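Local coordinates for allantoicase (Saccharomyces cerevisiae, PDB 1O59), which catalyses the hydrolysis of allantoate to (S)-ureidoglycolate and urea, a step by which yeast uses purines as a secondary nitrogen source, at residues D36-K41 against N59-T64. Residues are numbered along the deposited sequence; the frame is centred on the assembly and turned at random.
Sequences DVIGSK and NLIQPT
S40 and I61 join two irregular loops through one main-chain hydrogen bond, S40 N to I61 O at 3.0 Å and nearly straight (N-H...O 173°), with G39 and I61 CA to CA 4.8 Å apart. The loops precede and follow strand 45-49, at the edge of a five-stranded antiparallel sheet in the first beta-sandwich, consistent with the galactose-binding-like fold of the family. A type I turn from D36 to G39 precedes the S40 donor, which meets the carbonyl tilted 34° out of its plane. Water 1 gives a second bond to I61 O, at 2.9 Å, and accepts from K41 N, so the oxygen is gripped by main chain and solvent together. S40 OG, set between its own backbone N and carbonyl carbon (chi1 65°), also comes to 3.2 Å from I61 O, though its proton has another acceptor within reach, so this bond is not certain; the same OG rests against P63 CD at 3.3 Å. Beside it the bent side chain of Q62 brings its amide group near the serine, while Q62 NE2 bonds to E58 O. On the buried flank the I38 and I61 side chains cross obliquely, and I61 CG2 meets I38 CG1 at 4.1 Å. I61 CG2, the branch beside the backbone N, lies nearest the I38 carbonyl oxygen, with CB and CD1 also against it, and I38 continues into the core on F190, I177 and I98. At the more open side of the contact, where P63 is exposed, the extended K41 chain passes the P63 ring in the opposite sense, CD against CB, its NZ held by a salt bridge to D231 and a hydrogen bond to N232, which ties this loop to the second repeat. Water 2 links the two segments here, donating to P63 O at 2.9 Å and accepting a weak bond from K41 NZ.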
loop_
_atom_site.group_PDB
_atom_site.type_symbol
_atom_site.label_atom_id
_atom_site.label_comp_id
_atom_site.label_asym_id
_atom_site.label_seq_id
_atom_site.Cartn_x
_atom_site.Cartn_y
_atom_site.Cartn_z
ATOM N N ASP A 36 -1.313 -1.482 2.287
ATOM C CA ASP A 36 -1.982 -2.568 1.545
ATOM C C ASP A 36 -0.976 -3.663 1.169
ATOM O O ASP A 36 -0.261 -3.592 0.135
ATOM C CB ASP A 36 -2.696 -2.017 0.317
ATOM C CG ASP A 36 -3.326 -3.094 -0.541
ATOM O OD1 ASP A 36 -3.612 -4.196 0.003
ATOM O OD2 ASP A 36 -3.575 -2.904 -1.770
ATOM N N VAL A 37 -0.935 -4.688 2.020
ATOM C CA VAL A 37 0.091 -5.704 1.928
ATOM C C VAL A 37 -0.189 -6.722 0.819
ATOM O O VAL A 37 0.671 -7.559 0.545
ATOM C CB VAL A 37 0.283 -6.442 3.270
ATOM C CG1 VAL A 37 0.793 -5.488 4.359
ATOM C CG2 VAL A 37 -1.029 -7.144 3.703
ATOM N N ILE A 38 -1.391 -6.672 0.223
ATOM C CA ILE A 38 -1.750 -7.544 -0.904
ATOM C C ILE A 38 -1.775 -6.844 -2.258
ATOM O O ILE A 38 -2.018 -7.505 -3.276
ATOM C CB ILE A 38 -3.101 -8.255 -0.690
ATOM C CG1 ILE A 38 -4.259 -7.248 -0.649
ATOM C CG2 ILE A 38 -3.035 -9.082 0.570
ATOM C CD1 ILE A 38 -5.613 -7.858 -0.388
ATOM N N GLY A 39 -1.544 -5.530 -2.272
ATOM C CA GLY A 39 -1.470 -4.776 -3.526
ATOM C C GLY A 39 -0.381 -5.335 -4.428
ATOM O O GLY A 39 0.705 -5.645 -3.948
ATOM N N SER A 40 -0.686 -5.452 -5.724
ATOM C CA SER A 40 0.281 -5.890 -6.731
ATOM C C SER A 40 1.509 -4.990 -6.847
ATOM O O SER A 40 2.580 -5.436 -7.271
ATOM C CB SER A 40 -0.387 -5.958 -8.087
ATOM O OG SER A 40 -0.783 -4.678 -8.501
ATOM N N LYS A 41 1.340 -3.727 -6.483
ATOM C CA LYS A 41 2.408 -2.732 -6.578
ATOM C C LYS A 41 3.511 -2.896 -5.542
ATOM O O LYS A 41 4.562 -2.273 -5.709
ATOM C CB LYS A 41 1.863 -1.308 -6.506
ATOM C CG LYS A 41 1.386 -0.847 -5.132
ATOM C CD LYS A 41 0.829 0.572 -5.280
ATOM C CE LYS A 41 0.529 1.245 -3.980
ATOM N NZ LYS A 41 -0.033 2.607 -4.280
ATOM N N ASN A 59 -7.609 -8.739 -10.935
ATOM C CA ASN A 59 -8.044 -7.342 -10.910
ATOM C C ASN A 59 -8.167 -6.775 -9.506
ATOM O O ASN A 59 -7.948 -5.583 -9.309
ATOM C CB ASN A 59 -9.358 -7.141 -11.667
ATOM C CG ASN A 59 -9.224 -7.359 -13.166
ATOM O OD1 ASN A 59 -10.039 -8.057 -13.772
ATOM N ND2 ASN A 59 -8.199 -6.784 -13.763
ATOM N N LEU A 60 -8.464 -7.630 -8.533
ATOM C CA LEU A 60 -8.739 -7.192 -7.149
ATOM C C LEU A 60 -7.634 -6.395 -6.521
ATOM O O LEU A 60 -7.918 -5.535 -5.688
ATOM C CB LEU A 60 -8.976 -8.392 -6.243
ATOM C CG LEU A 60 -10.177 -9.269 -6.537
ATOM C CD1 LEU A 60 -10.110 -10.547 -5.734
ATOM C CD2 LEU A 60 -11.453 -8.539 -6.216
ATOM N N ILE A 61 -6.379 -6.698 -6.881
ATOM C CA ILE A 61 -5.207 -6.087 -6.211
ATOM C C ILE A 61 -4.462 -5.046 -7.034
ATOM O O ILE A 61 -3.389 -4.548 -6.601
ATOM C CB ILE A 61 -4.199 -7.137 -5.719
ATOM C CG1 ILE A 61 -3.710 -8.035 -6.850
ATOM C CG2 ILE A 61 -4.805 -8.009 -4.627
ATOM C CD1 ILE A 61 -2.536 -8.933 -6.410
ATOM N N GLN A 62 -5.028 -4.691 -8.198
ATOM C CA GLN A 62 -4.387 -3.697 -9.062
ATOM C C GLN A 62 -4.396 -2.307 -8.399
ATOM O O GLN A 62 -5.332 -1.930 -7.713
ATOM C CB GLN A 62 -5.024 -3.663 -10.477
ATOM C CG GLN A 62 -4.888 -4.993 -11.225
ATOM C CD GLN A 62 -3.408 -5.478 -11.317
ATOM O OE1 GLN A 62 -2.534 -4.743 -11.832
ATOM N NE2 GLN A 62 -3.130 -6.681 -10.794
ATOM N N PRO A 63 -3.347 -1.542 -8.634
ATOM C CA PRO A 63 -3.201 -0.215 -8.028
ATOM C C PRO A 63 -4.217 0.843 -8.477
ATOM O O PRO A 63 -4.452 1.831 -7.762
ATOM C CB PRO A 63 -1.798 0.207 -8.466
ATOM C CG PRO A 63 -1.444 -0.665 -9.589
ATOM C CD PRO A 63 -2.214 -1.899 -9.498
ATOM N N THR A 64 -4.789 0.635 -9.652
ATOM C CA THR A 64 -5.687 1.596 -10.272
ATOM C C THR A 64 -7.048 1.575 -9.593
ATOM O O THR A 64 -7.428 0.603 -8.935
ATOM C CB THR A 64 -5.889 1.208 -11.732
ATOM O OG1 THR A 64 -6.141 -0.199 -11.803
ATOM C CG2 THR A 64 -4.613 1.326 -12.529
HETATM O O HOH W 1 -1.529 -2.403 -5.965
HETATM O O HOH W 2 -3.344 1.964 -5.079
#